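Local atomic coordinates of Lmo2812 protein (Listeria monocytogenes EGD-e, PDB entry 5ZQA), a protein that is a penicillin-binding protein and probably works as a serine-type D-Ala-D-Ala carboxypeptidase in cell-wall peptidoglycan metabolism. Residues S99-A102 / I103-R107; T108-V111 / R112-Y115; T240-G244 / G245-I249; S182-L185 / I186-H189. One frame throughout, in Å; residues are numbered along the deposited sequence.

Contact 1: residues S99-A102 / I103-R107; sequences SLYA and ITQKR
Tyr101 and Arg107 stack across the end of the short helix 100-104, where the chain turns away toward the next strand. Ser99 is the N-cap of that helix, its OG accepting from Ala102 N, while Asp125 receives the backbone N-H groups of Leu100 and Tyr101. Going along the second half, Ile103 comes first: its N-H makes only a weak bond to Leu100 O, and its CG1 rests 3.5 Å from the same oxygen. Thr104 grips that carbonyl better. With OG1 set between the backbone N and the carbonyl carbon (chi1 63°), the hydroxyl donates to Leu100 O at 2.8 Å from above the carbonyl plane, and its CG2 packs on Leu100 CD1. The same OG1 accepts from Lys106 N, an ST turn that carries the chain out of the helix. Gln105, with positive phi, is where the helical backbone breaks; its N donates to Tyr101 O at 2.7 Å, a carbonyl that also takes Thr104 N. Its CA sits over one face of the Tyr101 ring in a CH-pi contact, 4.0 Å from the centroid. Lys106 then brings its carbonyl to the ring's edge, with O 3.4 Å from Tyr101 CD1; the same oxygen accepts a hydrogen bond from Trp109 NE1. Arg107 closes the sandwich. Bent at chi2 and chi3, its chain folds back so that the guanidinium lies almost flat on the other face, planes 8° apart, a cation-pi stack in which NH2 comes within 3.5 Å of Tyr101 CZ.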
loop_
_atom_site.group_PDB
_atom_site.type_symbol
_atom_site.label_atom_id
_atom_site.label_comp_id
_atom_site.label_asym_id
_atom_site.label_seq_id
_atom_site.Cartn_x
_atom_site.Cartn_y
_atom_site.Cartn_z
ATOM N N SER A 99 -14.117 3.787 -4.659
ATOM C CA SER A 99 -14.466 2.578 -5.373
ATOM C C SER A 99 -14.370 2.738 -6.880
ATOM O O SER A 99 -14.603 3.815 -7.451
ATOM C CB SER A 99 -15.868 2.111 -4.975
ATOM O OG SER A 99 -16.861 2.667 -5.808
ATOM N N LEU A 100 -14.004 1.634 -7.516
ATOM C CA LEU A 100 -13.884 1.590 -8.958
ATOM C C LEU A 100 -15.261 1.669 -9.594
ATOM O O LEU A 100 -15.432 2.313 -10.629
ATOM C CB LEU A 100 -13.159 0.305 -9.384
ATOM C CG LEU A 100 -12.954 0.076 -10.883
ATOM C CD1 LEU A 100 -12.192 1.233 -11.522
ATOM C CD2 LEU A 100 -12.234 -1.242 -11.136
ATOM N N TYR A 101 -16.242 1.014 -8.981
ATOM C CA TYR A 101 -17.581 1.009 -9.563
ATOM C C TYR A 101 -18.171 2.414 -9.613
ATOM O O TYR A 101 -18.815 2.773 -10.595
ATOM C CB TYR A 101 -18.516 0.080 -8.791
ATOM C CG TYR A 101 -19.883 -0.010 -9.419
ATOM C CD1 TYR A 101 -20.116 -0.852 -10.486
ATOM C CD2 TYR A 101 -20.927 0.776 -8.957
ATOM C CE1 TYR A 101 -21.363 -0.931 -11.078
ATOM C CE2 TYR A 101 -22.178 0.699 -9.531
ATOM C CZ TYR A 101 -22.387 -0.151 -10.592
ATOM O OH TYR A 101 -23.632 -0.231 -11.182
ATOM N N ALA A 102 -17.947 3.203 -8.566
ATOM C CA ALA A 102 -18.580 4.524 -8.479
ATOM C C ALA A 102 -18.204 5.399 -9.659
ATOM O O ALA A 102 -19.050 6.121 -10.184
ATOM C CB ALA A 102 -18.215 5.213 -7.167
ATOM N N ILE A 103 -16.955 5.327 -10.108
ATOM C CA ILE A 103 -16.526 6.213 -11.186
ATOM C C ILE A 103 -16.627 5.595 -12.587
ATOM O O ILE A 103 -16.431 6.296 -13.579
ATOM C CB ILE A 103 -15.075 6.708 -10.964
ATOM C CG1 ILE A 103 -14.082 5.551 -11.035
ATOM C CG2 ILE A 103 -14.958 7.441 -9.621
ATOM C CD1 ILE A 103 -12.625 5.995 -11.103
ATOM N N THR A 104 -16.930 4.300 -12.687
ATOM C CA THR A 104 -17.018 3.661 -14.007
ATOM C C THR A 104 -18.389 3.074 -14.301
ATOM O O THR A 104 -18.774 2.943 -15.470
ATOM C CB THR A 104 -15.975 2.517 -14.174
ATOM O OG1 THR A 104 -16.243 1.482 -13.220
ATOM C CG2 THR A 104 -14.559 3.041 -13.986
ATOM N N GLN A 105 -19.114 2.705 -13.247
ATOM C CA GLN A 105 -20.378 1.975 -13.361
ATOM C C GLN A 105 -20.244 0.672 -14.164
ATOM O O GLN A 105 -21.195 0.215 -14.800
ATOM C CB GLN A 105 -21.458 2.878 -13.978
ATOM C CG GLN A 105 -21.681 4.166 -13.188
ATOM C CD GLN A 105 -22.300 3.904 -11.831
ATOM O OE1 GLN A 105 -21.761 4.307 -10.800
ATOM N NE2 GLN A 105 -23.443 3.230 -11.826
ATOM N N LYS A 106 -19.056 0.072 -14.120
ATOM C CA LYS A 106 -18.833 -1.244 -14.711
ATOM C C LYS A 106 -18.588 -2.248 -13.592
ATOM O O LYS A 106 -17.766 -2.014 -12.701
ATOM C CB LYS A 106 -17.648 -1.228 -15.681
ATOM C CG LYS A 106 -17.838 -0.300 -16.872
ATOM C CD LYS A 106 -18.968 -0.778 -17.758
ATOM C CE LYS A 106 -18.467 -1.175 -19.132
ATOM N NZ LYS A 106 -19.589 -1.635 -20.002
ATOM N N ARG A 107 -19.310 -3.364 -13.640
ATOM C CA ARG A 107 -19.256 -4.353 -12.571
ATOM C C ARG A 107 -18.120 -5.355 -12.745
ATOM O O ARG A 107 -17.515 -5.792 -11.764
ATOM C CB ARG A 107 -20.598 -5.093 -12.494
ATOM C CG ARG A 107 -20.673 -6.182 -11.446
ATOM C CD ARG A 107 -20.600 -5.602 -10.051
ATOM N NE ARG A 107 -21.724 -4.704 -9.783
ATOM C CZ ARG A 107 -21.743 -3.803 -8.804
ATOM N NH1 ARG A 107 -20.697 -3.661 -7.998
ATOM N NH2 ARG A 107 -22.812 -3.032 -8.636
#

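Contact 2: residues T108-V111 / R112-Y115; sequences TWSV and RDLY
Trp109 and Leu114 pack closely on the inner side of this strand-to-helix turn, with Trp109 CB 3.7 Å from Leu114 CD2. Next to them Asp113 presents its CB to the edge of the indole, 3.6 Å from Trp109 CE3, and its carboxylate plane stands 68° to the ring. Trp109 reaches Asp113 because CG lies anti to its own carbonyl carbon, beside the backbone N (chi1 -63°), which lays the indole alongside the start of the helix. Beyond the segment, Leu114 meets Leu87, Leu89 and residues of helix 124-135, and Trp109 touches Leu100 and Thr104. Between these side chains the backbone changes from strand 108-110 to helix 111-120, and Ser110 is the N-cap. Its OG accepts from Asp113 N at 3.1 Å, and the first turn is continued by Leu114 N to Ser110 O at 2.9 Å and Tyr115 N to Val111 O. Ser110 N does not bond Asp113 directly, as it would in a capping box, but is linked to it through a water, which accepts from Ser110 N at 2.9 Å and donates to Asp113 OD2 at 2.6 Å. Asp113 is also tied to the backbone N-H groups of Asp204 and Lys205, which should hold its carboxylate in place. The looser side belongs to Arg112. Its CB alone stays near the cap, 3.7 Å from Ser110 OG, while the rest of its partly exposed chain leads away to a cation-pi contact with Trp83.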
loop_
_atom_site.group_PDB
_atom_site.type_symbol
_atom_site.label_atom_id
_atom_site.label_comp_id
_atom_site.label_asym_id
_atom_site.label_seq_id
_atom_site.Cartn_x
_atom_site.Cartn_y
_atom_site.Cartn_z
ATOM N N THR A 108 -17.822 -5.710 -13.991
ATOM C CA THR A 108 -16.960 -6.859 -14.267
ATOM C C THR A 108 -15.618 -6.451 -14.868
ATOM O O THR A 108 -15.580 -5.777 -15.889
ATOM C CB THR A 108 -17.679 -7.831 -15.215
ATOM O OG1 THR A 108 -18.930 -8.208 -14.631
ATOM C CG2 THR A 108 -16.838 -9.086 -15.480
ATOM N N TRP A 109 -14.530 -6.870 -14.225
ATOM C CA TRP A 109 -13.168 -6.463 -14.594
ATOM C C TRP A 109 -12.212 -7.632 -14.541
ATOM O O TRP A 109 -12.416 -8.563 -13.768
ATOM C CB TRP A 109 -12.638 -5.386 -13.641
ATOM C CG TRP A 109 -13.416 -4.115 -13.669
ATOM C CD1 TRP A 109 -14.617 -3.870 -13.064
ATOM C CD2 TRP A 109 -13.052 -2.909 -14.342
ATOM N NE1 TRP A 109 -15.024 -2.583 -13.324
ATOM C CE2 TRP A 109 -14.083 -1.972 -14.114
ATOM C CE3 TRP A 109 -11.957 -2.527 -15.130
ATOM C CZ2 TRP A 109 -14.043 -0.679 -14.624
ATOM C CZ3 TRP A 109 -11.922 -1.247 -15.637
ATOM C CH2 TRP A 109 -12.961 -0.335 -15.381
ATOM N N SER A 110 -11.138 -7.551 -15.319
ATOM C CA SER A 110 -10.078 -8.545 -15.232
ATOM C C SER A 110 -9.307 -8.390 -13.929
ATOM O O SER A 110 -9.256 -7.306 -13.344
ATOM C CB SER A 110 -9.115 -8.429 -16.414
ATOM O OG SER A 110 -8.360 -7.235 -16.331
ATOM N N VAL A 111 -8.726 -9.490 -13.465
ATOM C CA VAL A 111 -7.851 -9.466 -12.298
ATOM C C VAL A 111 -6.736 -8.436 -12.466
ATOM O O VAL A 111 -6.414 -7.702 -11.524
ATOM C CB VAL A 111 -7.264 -10.874 -12.034
ATOM C CG1 VAL A 111 -6.095 -10.815 -11.069
ATOM C CG2 VAL A 111 -8.377 -11.809 -11.529
ATOM N N ARG A 112 -6.172 -8.348 -13.669
ATOM C CA ARG A 112 -5.181 -7.320 -13.968
ATOM C C ARG A 112 -5.709 -5.922 -13.654
ATOM O O ARG A 112 -5.064 -5.138 -12.950
ATOM C CB ARG A 112 -4.760 -7.402 -15.437
ATOM C CG ARG A 112 -3.990 -6.196 -15.962
ATOM C CD ARG A 112 -2.682 -5.965 -15.228
ATOM N NE ARG A 112 -1.738 -7.054 -15.467
ATOM C CZ ARG A 112 -0.575 -7.193 -14.843
ATOM N NH1 ARG A 112 -0.191 -6.309 -13.921
ATOM N NH2 ARG A 112 0.196 -8.233 -15.137
ATOM N N ASP A 113 -6.905 -5.620 -14.157
ATOM C CA ASP A 113 -7.446 -4.276 -13.986
ATOM C C ASP A 113 -7.835 -4.015 -12.530
ATOM O O ASP A 113 -7.699 -2.895 -12.046
ATOM C CB ASP A 113 -8.654 -4.054 -14.892
ATOM C CG ASP A 113 -8.267 -3.816 -16.342
ATOM O OD1 ASP A 113 -7.065 -3.635 -16.640
ATOM O OD2 ASP A 113 -9.184 -3.777 -17.185
ATOM N N LEU A 114 -8.305 -5.047 -11.828
ATOM C CA LEU A 114 -8.647 -4.903 -10.414
ATOM C C LEU A 114 -7.399 -4.622 -9.583
ATOM O O LEU A 114 -7.405 -3.756 -8.709
ATOM C CB LEU A 114 -9.345 -6.159 -9.909
ATOM C CG LEU A 114 -10.724 -6.411 -10.522
ATOM C CD1 LEU A 114 -11.185 -7.805 -10.148
ATOM C CD2 LEU A 114 -11.722 -5.373 -10.035
ATOM N N TYR A 115 -6.338 -5.370 -9.867
ATOM C CA TYR A 115 -5.033 -5.144 -9.244
ATOM C C TYR A 115 -4.526 -3.721 -9.515
ATOM O O TYR A 115 -4.097 -3.023 -8.587
ATOM C CB TYR A 115 -4.066 -6.220 -9.754
ATOM C CG TYR A 115 -2.595 -6.004 -9.492
ATOM C CD1 TYR A 115 -1.791 -5.403 -10.450
ATOM C CD2 TYR A 115 -2.000 -6.472 -8.330
ATOM C CE1 TYR A 115 -0.440 -5.215 -10.244
ATOM C CE2 TYR A 115 -0.645 -6.298 -8.114
ATOM C CZ TYR A 115 0.129 -5.669 -9.076
ATOM O OH TYR A 115 1.480 -5.489 -8.877
HETATM O O HOH W 1 -11.178 -5.494 -17.310
#

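Contact 3: residues T240-G244 / G245-I249; sequences TAERG and GKRVI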
loop_
_atom_site.group_PDB
_atom_site.type_symbol
_atom_site.label_atom_id
_atom_site.label_comp_id
_atom_site.label_asym_id
_atom_site.label_seq_id
_atom_site.Cartn_x
_atom_site.Cartn_y
_atom_site.Cartn_z
ATOM N N THR A 240 8.955 4.670 -1.907
ATOM C CA THR A 240 10.208 3.975 -2.157
ATOM C C THR A 240 10.894 4.603 -3.364
ATOM O O THR A 240 10.234 5.074 -4.304
ATOM C CB THR A 240 10.005 2.451 -2.339
ATOM O OG1 THR A 240 11.289 1.811 -2.397
ATOM C CG2 THR A 240 9.197 2.118 -3.587
ATOM N N ALA A 241 12.218 4.648 -3.292
ATOM C CA ALA A 241 13.052 5.236 -4.335
ATOM C C ALA A 241 14.377 4.507 -4.363
ATOM O O ALA A 241 14.850 4.053 -3.324
ATOM C CB ALA A 241 13.281 6.717 -4.070
ATOM N N GLU A 242 14.980 4.408 -5.543
ATOM C CA GLU A 242 16.315 3.825 -5.676
ATOM C C GLU A 242 17.230 4.799 -6.414
ATOM O O GLU A 242 16.834 5.381 -7.434
ATOM C CB GLU A 242 16.261 2.487 -6.422
ATOM C CG GLU A 242 17.613 1.797 -6.529
ATOM C CD GLU A 242 17.555 0.506 -7.329
ATOM O OE1 GLU A 242 16.765 0.432 -8.296
ATOM O OE2 GLU A 242 18.305 -0.435 -6.988
ATOM N N ARG A 243 18.427 4.994 -5.862
ATOM C CA ARG A 243 19.478 5.799 -6.490
ATOM C C ARG A 243 20.820 5.132 -6.277
ATOM O O ARG A 243 21.147 4.760 -5.158
ATOM C CB ARG A 243 19.535 7.203 -5.904
ATOM C CG ARG A 243 18.268 8.007 -6.070
ATOM C CD ARG A 243 18.390 9.349 -5.380
ATOM N NE ARG A 243 17.124 10.063 -5.437
ATOM C CZ ARG A 243 16.822 11.121 -4.698
ATOM N NH1 ARG A 243 17.707 11.613 -3.836
ATOM N NH2 ARG A 243 15.636 11.689 -4.823
ATOM N N GLY A 244 21.606 5.014 -7.341
ATOM C CA GLY A 244 22.939 4.443 -7.227
ATOM C C GLY A 244 22.960 3.035 -6.662
ATOM O O GLY A 244 23.881 2.667 -5.935
ATOM N N GLY A 245 21.931 2.254 -6.976
ATOM C CA GLY A 245 21.831 0.889 -6.484
ATOM C C GLY A 245 21.334 0.739 -5.053
ATOM O O GLY A 245 21.206 -0.381 -4.555
ATOM N N LYS A 246 21.052 1.860 -4.395
ATOM C CA LYS A 246 20.576 1.856 -3.022
ATOM C C LYS A 246 19.097 2.207 -3.003
ATOM O O LYS A 246 18.711 3.256 -3.500
ATOM C CB LYS A 246 21.366 2.851 -2.161
ATOM C CG LYS A 246 20.695 3.199 -0.829
ATOM C CD LYS A 246 21.482 4.251 -0.068
ATOM C CE LYS A 246 20.728 4.710 1.170
ATOM N NZ LYS A 246 21.485 5.747 1.922
ATOM N N ARG A 247 18.281 1.326 -2.432
ATOM C CA ARG A 247 16.854 1.598 -2.316
ATOM C C ARG A 247 16.484 1.934 -0.881
ATOM O O ARG A 247 16.998 1.328 0.065
ATOM C CB ARG A 247 16.033 0.399 -2.810
ATOM C CG ARG A 247 14.517 0.604 -2.642
ATOM C CD ARG A 247 13.672 -0.484 -3.327
ATOM N NE ARG A 247 13.812 -0.440 -4.784
ATOM C CZ ARG A 247 13.152 0.400 -5.580
ATOM N NH1 ARG A 247 12.295 1.274 -5.072
ATOM N NH2 ARG A 247 13.357 0.371 -6.899
ATOM N N VAL A 248 15.603 2.919 -0.719
ATOM C CA VAL A 248 15.092 3.235 0.608
ATOM C C VAL A 248 13.578 3.129 0.579
ATOM O O VAL A 248 12.954 3.202 -0.490
ATOM C CB VAL A 248 15.517 4.638 1.097
ATOM C CG1 VAL A 248 17.053 4.747 1.127
ATOM C CG2 VAL A 248 14.908 5.731 0.233
ATOM N N ILE A 249 13.000 2.892 1.753
ATOM C CA ILE A 249 11.558 2.868 1.915
ATOM C C ILE A 249 11.195 3.828 3.034
ATOM O O ILE A 249 11.749 3.752 4.134
ATOM C CB ILE A 249 11.047 1.461 2.227
ATOM C CG1 ILE A 249 11.283 0.548 1.020
ATOM C CG2 ILE A 249 9.553 1.503 2.569
ATOM C CD1 ILE A 249 10.925 -0.907 1.286
#
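A tight beta hairpin joins strands 236-243 and 246-255, neighbours in the antiparallel five-stranded sheet, and its end is a type I' turn from Arg243 to Lys246. Gly244 and Gly245 take the two central positions of the turn, both with positive phi. Beside the turn, Arg243 and Lys246 form a hydrogen-bonded pair, Arg243 N to Lys246 O at 2.9 Å and Lys246 N to Arg243 O at 3.0 Å. Ala241 and Val248 form the next such pair. The face carrying Thr240, Glu242, Arg247 and Ile249 holds the more specific side-chain contacts. Arg247 extends as far as CD and then bends at chi3 (-66°), which swings its guanidinium back across the partner strand. NH1 donates to Thr240 OG1 at 2.9 Å, with the oxygen only 2° out of the guanidinium plane, and also makes a salt bridge to Asp223. Over one face of the same group lies Glu242 CB, 3.6 Å from Arg247 NH2, while the carboxylate gives just a long salt bridge, Glu242 OE1 to Arg247 NH2 at 3.7 Å. Thr240 OG1 passes the chain of bonds on, donating to Val248 O at 2.9 Å; Ala241 N reaches that oxygen from the opposite face of its plane, so the carbonyl is gripped twice. Ile249 CG1 packs against the hydroxyl, 3.6 Å from Thr240 OG1. All of this belongs to a type I' turn closing a two-residue beta hairpin between neighbouring strands of an antiparallel sheet.

Contact 4: residues S182-L185 / I186-H189; sequences SSKL and ISTH. With MG (magnesium ion), chain C.
Leu185 and His189 meet through the final turn of helix 175-188, where His189 N donates to Leu185 O at 2.8 Å before the chain leaves helical geometry. From this fixed backbone the imidazole can be followed outward. His189 CB lies 3.5 Å from Leu185 O. CG is placed anti to the carbonyl carbon, beside the backbone N (chi1 -60°), and this rotation carries the ring off the helix end toward the metal. ND1 of His189 binds the magnesium ion at 2.1 Å, and a water at 2.0 Å from the ion and Glu191 OE2 supply further ligands. At the far tip NE2 is hydrogen-bonded to Glu74 of helix 65-77, and the ring meets Phe70 edge-to-face. Just before the histidine, Thr188 secures the last turn: its N at 3.0 Å and its OG1 at 2.8 Å both donate to Lys184 O, reaching it from opposite faces of the carbonyl plane. Ile186 lays CG1 3.3 Å from Ser182 O on the side that faces the sheet. With metal on one ring nitrogen and a carboxylate on the other, His189 is probably a neutral imidazole carrying its proton on NE2, and Glu74 would act as a second-shell residue that fixes the ring's rotation and makes ND1 a stronger donor to the magnesium.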
loop_
_atom_site.group_PDB
_atom_site.type_symbol
_atom_site.label_atom_id
_atom_site.label_comp_id
_atom_site.label_asym_id
_atom_site.label_seq_id
_atom_site.Cartn_x
_atom_site.Cartn_y
_atom_site.Cartn_z
ATOM N N SER A 182 6.735 -3.965 2.931
ATOM C CA SER A 182 7.046 -3.287 1.680
ATOM C C SER A 182 8.327 -3.840 1.060
ATOM O O SER A 182 8.397 -4.039 -0.148
ATOM C CB SER A 182 7.172 -1.776 1.916
ATOM O OG SER A 182 5.945 -1.250 2.403
ATOM N N SER A 183 9.335 -4.081 1.893
ATOM C CA SER A 183 10.607 -4.617 1.410
ATOM C C SER A 183 10.417 -6.027 0.844
ATOM O O SER A 183 10.940 -6.347 -0.227
ATOM C CB SER A 183 11.647 -4.603 2.540
ATOM O OG SER A 183 11.319 -5.526 3.555
ATOM N N LYS A 184 9.649 -6.862 1.542
ATOM C CA LYS A 184 9.389 -8.222 1.080
ATOM C C LYS A 184 8.591 -8.214 -0.221
ATOM O O LYS A 184 8.844 -9.013 -1.122
ATOM C CB LYS A 184 8.640 -9.019 2.153
ATOM C CG LYS A 184 8.500 -10.494 1.839
ATOM C CD LYS A 184 9.801 -11.247 2.040
ATOM C CE LYS A 184 10.234 -11.249 3.499
ATOM N NZ LYS A 184 11.375 -12.182 3.694
ATOM N N LEU A 185 7.619 -7.312 -0.314
ATOM C CA LEU A 185 6.826 -7.196 -1.533
ATOM C C LEU A 185 7.712 -6.818 -2.723
ATOM O O LEU A 185 7.643 -7.439 -3.789
ATOM C CB LEU A 185 5.701 -6.169 -1.341
ATOM C CG LEU A 185 4.901 -5.775 -2.583
ATOM C CD1 LEU A 185 4.166 -6.961 -3.173
ATOM C CD2 LEU A 185 3.913 -4.653 -2.238
ATOM N N ILE A 186 8.565 -5.818 -2.533
ATOM C CA ILE A 186 9.426 -5.344 -3.606
ATOM C C ILE A 186 10.516 -6.369 -3.979
ATOM O O ILE A 186 10.794 -6.573 -5.163
ATOM C CB ILE A 186 10.053 -3.988 -3.219
ATOM C CG1 ILE A 186 8.966 -2.907 -3.168
ATOM C CG2 ILE A 186 11.161 -3.582 -4.199
ATOM C CD1 ILE A 186 9.446 -1.600 -2.544
ATOM N N SER A 187 11.116 -7.036 -2.996
ATOM C CA SER A 187 12.176 -8.007 -3.297
ATOM C C SER A 187 11.614 -9.275 -3.958
ATOM O O SER A 187 12.235 -9.852 -4.857
ATOM C CB SER A 187 12.952 -8.355 -2.023
ATOM O OG SER A 187 12.150 -9.063 -1.098
ATOM N N THR A 188 10.434 -9.699 -3.524
ATOM C CA THR A 188 9.818 -10.918 -4.040
ATOM C C THR A 188 9.124 -10.684 -5.379
ATOM O O THR A 188 9.120 -11.563 -6.260
ATOM C CB THR A 188 8.802 -11.480 -3.033
ATOM O OG1 THR A 188 9.437 -11.641 -1.755
ATOM C CG2 THR A 188 8.270 -12.817 -3.497
ATOM N N HIS A 189 8.539 -9.498 -5.528
ATOM C CA HIS A 189 7.809 -9.133 -6.737
ATOM C C HIS A 189 8.212 -7.748 -7.212
ATOM O O HIS A 189 7.419 -6.813 -7.137
ATOM C CB HIS A 189 6.290 -9.188 -6.494
ATOM C CG HIS A 189 5.810 -10.539 -6.082
ATOM N ND1 HIS A 189 5.646 -11.570 -6.980
ATOM C CD2 HIS A 189 5.522 -11.049 -4.860
ATOM C CE1 HIS A 189 5.250 -12.652 -6.335
ATOM N NE2 HIS A 189 5.173 -12.367 -5.047
HETATM MG MG MG C . 5.571 -11.379 -9.049
HETATM O O HOH W 2 3.860 -12.285 -9.700
#

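How the contacts relate
Along the chain the order is contact 1, contact 2, contact 4, contact 3. Contacts 1 and 2 follow one another, centres 12 Å apart, and join where Trp109 of strand 108-110 packs on Leu100 and Thr104 of helix 100-104. Contacts 3 and 4 form the second cluster, 13 Å between centres: helix 175-188 lies on the five-stranded sheet, with Ile186 against Thr240 and Arg247, and Ile249 against Ser182 and Ser183. Contacts 1 and 3, with centres about 35 Å apart, lie on opposite sides of the chain's centre. One cluster is thus helix 100-104 with the strand-to-helix junction after it, the other a helix packed on the sheet, and contact 2 comes within about 6 Å of contact 4, nearest atoms.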